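Local coordinates for acetylxylan esterase / glucomannan deacetylase (Cellvibrio japonicus, PDB 2W9X), which removes acetyl groups from plant cell wall polysaccharides, deacetylating glucomannan in strong preference to xylan, at residues K26-V38 with Y48-F61. Residues are numbered along the deposited sequence; the frame is centred on the assembly and turned at random.
Sequences KPLPLHIGGRVLV and YTYSWPAVYFETAF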
# COMPACT_ATOMS: atom_id res chain seq x y z
N LYS B 26 -37.45 -32.97 2.56
CA LYS B 26 -37.44 -31.54 2.09
C LYS B 26 -36.09 -30.83 2.37
O LYS B 26 -35.76 -30.59 3.53
CB LYS B 26 -38.61 -30.77 2.74
CG LYS B 26 -38.83 -29.34 2.23
CD LYS B 26 -38.14 -28.29 3.12
CE LYS B 26 -38.78 -26.91 2.97
NZ LYS B 26 -40.18 -26.89 3.51
N PRO B 27 -35.33 -30.48 1.30
CA PRO B 27 -34.15 -29.63 1.48
C PRO B 27 -34.51 -28.14 1.54
O PRO B 27 -35.41 -27.69 0.83
CB PRO B 27 -33.31 -29.94 0.24
CG PRO B 27 -34.30 -30.30 -0.81
CD PRO B 27 -35.52 -30.88 -0.11
N LEU B 28 -33.80 -27.39 2.39
CA LEU B 28 -33.99 -25.94 2.53
C LEU B 28 -33.12 -25.15 1.54
O LEU B 28 -32.09 -25.65 1.09
CB LEU B 28 -33.63 -25.50 3.96
CG LEU B 28 -34.67 -25.63 5.07
CD1 LEU B 28 -34.00 -25.49 6.44
CD2 LEU B 28 -35.79 -24.60 4.90
N PRO B 29 -33.56 -23.93 1.17
CA PRO B 29 -32.64 -23.01 0.48
C PRO B 29 -31.41 -22.71 1.33
O PRO B 29 -31.53 -22.51 2.55
CB PRO B 29 -33.47 -21.73 0.29
CG PRO B 29 -34.68 -21.89 1.15
CD PRO B 29 -34.91 -23.36 1.30
N LEU B 30 -30.25 -22.69 0.69
CA LEU B 30 -28.99 -22.51 1.39
C LEU B 30 -28.10 -21.50 0.66
O LEU B 30 -28.34 -21.16 -0.51
CB LEU B 30 -28.29 -23.87 1.59
CG LEU B 30 -27.14 -24.43 0.76
CD1 LEU B 30 -26.96 -25.89 1.11
CD2 LEU B 30 -27.31 -24.27 -0.73
N HIS B 31 -27.09 -21.02 1.39
CA HIS B 31 -26.08 -20.10 0.90
C HIS B 31 -24.72 -20.78 1.07
O HIS B 31 -24.46 -21.41 2.09
CB HIS B 31 -26.12 -18.80 1.70
CG HIS B 31 -24.95 -17.90 1.48
ND1 HIS B 31 -24.82 -17.10 0.36
CD2 HIS B 31 -23.85 -17.66 2.23
CE1 HIS B 31 -23.70 -16.40 0.44
NE2 HIS B 31 -23.09 -16.73 1.56
N ILE B 32 -23.86 -20.64 0.06
CA ILE B 32 -22.54 -21.28 0.04
C ILE B 32 -21.41 -20.27 0.09
O ILE B 32 -21.39 -19.30 -0.68
CB ILE B 32 -22.34 -22.17 -1.22
CG1 ILE B 32 -23.43 -23.23 -1.33
CG2 ILE B 32 -20.94 -22.81 -1.21
CD1 ILE B 32 -23.96 -23.42 -2.76
N GLY B 33 -20.48 -20.50 1.01
CA GLY B 33 -19.20 -19.81 1.00
C GLY B 33 -18.09 -20.72 0.52
O GLY B 33 -18.00 -21.89 0.93
N GLY B 34 -17.23 -20.20 -0.34
CA GLY B 34 -16.09 -20.96 -0.82
C GLY B 34 -16.42 -21.72 -2.09
O GLY B 34 -17.60 -21.82 -2.50
N ARG B 35 -15.36 -22.23 -2.72
CA ARG B 35 -15.45 -22.93 -3.99
C ARG B 35 -16.08 -24.30 -3.79
O ARG B 35 -15.58 -25.11 -3.02
CB ARG B 35 -14.07 -23.06 -4.63
CG ARG B 35 -13.53 -21.77 -5.17
CD ARG B 35 -12.15 -21.96 -5.73
NE ARG B 35 -11.68 -20.76 -6.41
CZ ARG B 35 -10.50 -20.66 -7.01
NH1 ARG B 35 -9.66 -21.70 -7.03
NH2 ARG B 35 -10.17 -19.53 -7.61
N VAL B 36 -17.18 -24.53 -4.50
CA VAL B 36 -17.96 -25.74 -4.36
C VAL B 36 -18.42 -26.17 -5.75
O VAL B 36 -18.90 -25.34 -6.53
CB VAL B 36 -19.18 -25.52 -3.42
CG1 VAL B 36 -20.20 -26.61 -3.59
CG2 VAL B 36 -18.74 -25.46 -1.96
N LEU B 37 -18.23 -27.44 -6.06
CA LEU B 37 -18.78 -28.05 -7.26
C LEU B 37 -20.22 -28.47 -6.93
O LEU B 37 -20.43 -29.40 -6.14
CB LEU B 37 -17.95 -29.27 -7.67
CG LEU B 37 -17.78 -29.69 -9.15
CD1 LEU B 37 -17.72 -31.20 -9.26
CD2 LEU B 37 -18.84 -29.11 -10.10
N VAL B 38 -21.19 -27.77 -7.51
CA VAL B 38 -22.61 -28.11 -7.31
C VAL B 38 -23.10 -29.02 -8.43
O VAL B 38 -23.02 -28.66 -9.61
CB VAL B 38 -23.53 -26.85 -7.15
CG1 VAL B 38 -23.02 -25.94 -6.02
CG2 VAL B 38 -23.63 -26.05 -8.45
N TYR B 48 -22.94 -30.94 -3.00
CA TYR B 48 -21.94 -29.90 -2.95
C TYR B 48 -20.61 -30.58 -2.63
O TYR B 48 -20.44 -31.13 -1.54
CB TYR B 48 -22.31 -28.86 -1.89
CG TYR B 48 -23.75 -28.39 -1.98
CD1 TYR B 48 -24.12 -27.36 -2.85
CD2 TYR B 48 -24.75 -29.00 -1.22
CE1 TYR B 48 -25.46 -26.93 -2.95
CE2 TYR B 48 -26.08 -28.58 -1.32
CZ TYR B 48 -26.43 -27.55 -2.17
OH TYR B 48 -27.75 -27.14 -2.26
N THR B 49 -19.71 -30.61 -3.62
CA THR B 49 -18.36 -31.18 -3.46
C THR B 49 -17.33 -30.05 -3.32
O THR B 49 -17.37 -29.06 -4.06
CB THR B 49 -18.02 -32.14 -4.65
OG1 THR B 49 -19.04 -33.13 -4.76
CG2 THR B 49 -16.69 -32.86 -4.45
N TYR B 50 -16.41 -30.18 -2.36
CA TYR B 50 -15.42 -29.13 -2.03
C TYR B 50 -14.06 -29.71 -1.64
O TYR B 50 -13.97 -30.87 -1.23
CB TYR B 50 -15.95 -28.25 -0.89
CG TYR B 50 -16.63 -29.07 0.16
CD1 TYR B 50 -18.01 -29.36 0.08
CD2 TYR B 50 -15.89 -29.64 1.21
CE1 TYR B 50 -18.63 -30.17 1.04
CE2 TYR B 50 -16.49 -30.44 2.16
CZ TYR B 50 -17.85 -30.70 2.07
OH TYR B 50 -18.44 -31.49 3.02
N SER B 51 -13.00 -28.91 -1.76
CA SER B 51 -11.66 -29.33 -1.29
C SER B 51 -10.79 -28.19 -0.77
O SER B 51 -9.92 -28.41 0.09
CB SER B 51 -10.90 -30.10 -2.37
OG SER B 51 -10.80 -29.32 -3.54
N TRP B 52 -11.01 -26.97 -1.27
CA TRP B 52 -10.30 -25.79 -0.77
C TRP B 52 -10.70 -25.56 0.70
O TRP B 52 -11.79 -25.96 1.12
CB TRP B 52 -10.59 -24.56 -1.63
CG TRP B 52 -9.96 -24.57 -3.01
CD1 TRP B 52 -10.59 -24.87 -4.18
CD2 TRP B 52 -8.59 -24.26 -3.35
NE1 TRP B 52 -9.70 -24.77 -5.23
CE2 TRP B 52 -8.47 -24.40 -4.76
CE3 TRP B 52 -7.46 -23.88 -2.62
CZ2 TRP B 52 -7.27 -24.17 -5.45
CZ3 TRP B 52 -6.25 -23.65 -3.30
CH2 TRP B 52 -6.17 -23.80 -4.71
N PRO B 53 -9.81 -24.93 1.50
CA PRO B 53 -10.14 -24.80 2.93
C PRO B 53 -11.35 -23.90 3.23
O PRO B 53 -11.75 -23.10 2.38
CB PRO B 53 -8.86 -24.21 3.55
CG PRO B 53 -7.86 -24.05 2.46
CD PRO B 53 -8.51 -24.34 1.13
N ALA B 54 -11.91 -24.04 4.43
CA ALA B 54 -12.80 -23.05 5.06
C ALA B 54 -14.17 -22.81 4.38
O ALA B 54 -14.82 -21.79 4.62
CB ALA B 54 -12.06 -21.71 5.27
N VAL B 55 -14.58 -23.77 3.55
CA VAL B 55 -15.89 -23.79 2.91
C VAL B 55 -16.99 -23.75 3.98
O VAL B 55 -16.80 -24.26 5.09
CB VAL B 55 -16.02 -25.04 1.96
CG1 VAL B 55 -17.44 -25.34 1.62
CG2 VAL B 55 -15.20 -24.83 0.69
N TYR B 56 -18.11 -23.10 3.67
CA TYR B 56 -19.26 -23.06 4.59
C TYR B 56 -20.62 -23.05 3.89
O TYR B 56 -20.74 -22.64 2.73
CB TYR B 56 -19.15 -21.88 5.58
CG TYR B 56 -19.08 -20.50 4.96
CD1 TYR B 56 -20.24 -19.76 4.73
CD2 TYR B 56 -17.84 -19.94 4.62
CE1 TYR B 56 -20.17 -18.48 4.17
CE2 TYR B 56 -17.76 -18.66 4.06
CZ TYR B 56 -18.93 -17.94 3.84
OH TYR B 56 -18.86 -16.68 3.29
N PHE B 57 -21.63 -23.51 4.63
CA PHE B 57 -23.02 -23.56 4.17
C PHE B 57 -23.93 -22.96 5.24
O PHE B 57 -23.79 -23.28 6.44
CB PHE B 57 -23.45 -25.01 3.89
CG PHE B 57 -22.55 -25.73 2.93
CD1 PHE B 57 -22.82 -25.73 1.55
CD2 PHE B 57 -21.44 -26.43 3.38
CE1 PHE B 57 -22.00 -26.40 0.66
CE2 PHE B 57 -20.60 -27.10 2.49
CZ PHE B 57 -20.88 -27.09 1.13
N GLU B 58 -24.84 -22.09 4.82
CA GLU B 58 -25.75 -21.41 5.75
C GLU B 58 -27.20 -21.63 5.36
O GLU B 58 -27.52 -21.74 4.16
CB GLU B 58 -25.47 -19.91 5.83
CG GLU B 58 -24.18 -19.58 6.58
CD GLU B 58 -23.78 -18.13 6.43
OE1 GLU B 58 -23.76 -17.43 7.46
OE2 GLU B 58 -23.50 -17.69 5.30
N THR B 59 -28.06 -21.69 6.37
CA THR B 59 -29.51 -21.72 6.16
C THR B 59 -30.29 -21.05 7.31
O THR B 59 -29.72 -20.78 8.38
CB THR B 59 -30.04 -23.15 5.88
OG1 THR B 59 -31.34 -23.05 5.30
CG2 THR B 59 -30.13 -24.00 7.15
N ALA B 60 -31.58 -20.80 7.07
CA ALA B 60 -32.45 -20.11 8.02
C ALA B 60 -33.88 -20.59 7.85
O ALA B 60 -34.36 -20.75 6.71
CB ALA B 60 -32.36 -18.59 7.82
N PHE B 61 -34.56 -20.82 8.97
CA PHE B 61 -35.93 -21.35 8.94
C PHE B 61 -36.67 -21.16 10.26
O PHE B 61 -36.07 -21.07 11.33
CB PHE B 61 -35.91 -22.84 8.58
CG PHE B 61 -35.28 -23.72 9.63
CD1 PHE B 61 -33.90 -23.78 9.76
CD2 PHE B 61 -36.07 -24.48 10.48
CE1 PHE B 61 -33.31 -24.58 10.73
CE2 PHE B 61 -35.50 -25.28 11.46
CZ PHE B 61 -34.11 -25.33 11.59
O HOH W 1 -13.69 -26.62 -3.31
O HOH W 2 -21.21 -32.23 -6.19
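His31 and Glu58 exchange both backbone N-H...O=C bonds, as do Gly33 and Tyr56, making one antiparallel ladder; in a second, Leu37 and Thr49 do the same, with Leu37 N 2.7 Å from Thr49 O. Ahead of the first ladder, the Thr59 hydroxyl takes over from the backbone: OG1, turned anti to its own N (chi1 -162°), donates to Pro29 O at 2.8 Å.

Between the ladders the chain swings from one partner strand to the other, and a water there accepts from Ser51 N; its link to Arg35 O is doubtful. A second water lies within hydrogen-bonding distance of Thr49 OG1 and Leu37 O, the latter already taken by Thr49 N.

Gly33 CA lies over the centre of the Tyr56 ring, 3.5 Å from its centroid, a CH-pi approach made possible by the absence of a side chain at Gly33. The Tyr56 hydroxyl and His31 NE2 both bond Asp191 at the edge of the parallel sheet. Beside His31, Glu58 OE2 comes to the imidazole edge, 3.1 Å from CD2; its carboxylate is satisfied by salt bridges to Arg110 and Arg141. The extended Arg35 runs alongside Trp52, its guanidinium nearly perpendicular to the indole in an off-centre cation-pi contact (CZ to the five-membered ring centroid 5.0 Å). Arg35 NH1 donates to Tyr219 O and Trp52 NE1 to Tyr221 O.

Leu30 CD2 meets the hydroxyl end of Tyr48 and Ile32 CD1 its CE1, Ile32 CG1 lies near Phe57 CD1, and Val36 CG1 meets Tyr48 CB at 3.5 Å. One N-terminal segment thus pairs with strands of two antiparallel sheets, the arrangement of a beta-sandwich, here the N-terminal domain of a CE2 esterase set against its SGNH-hydrolase domain.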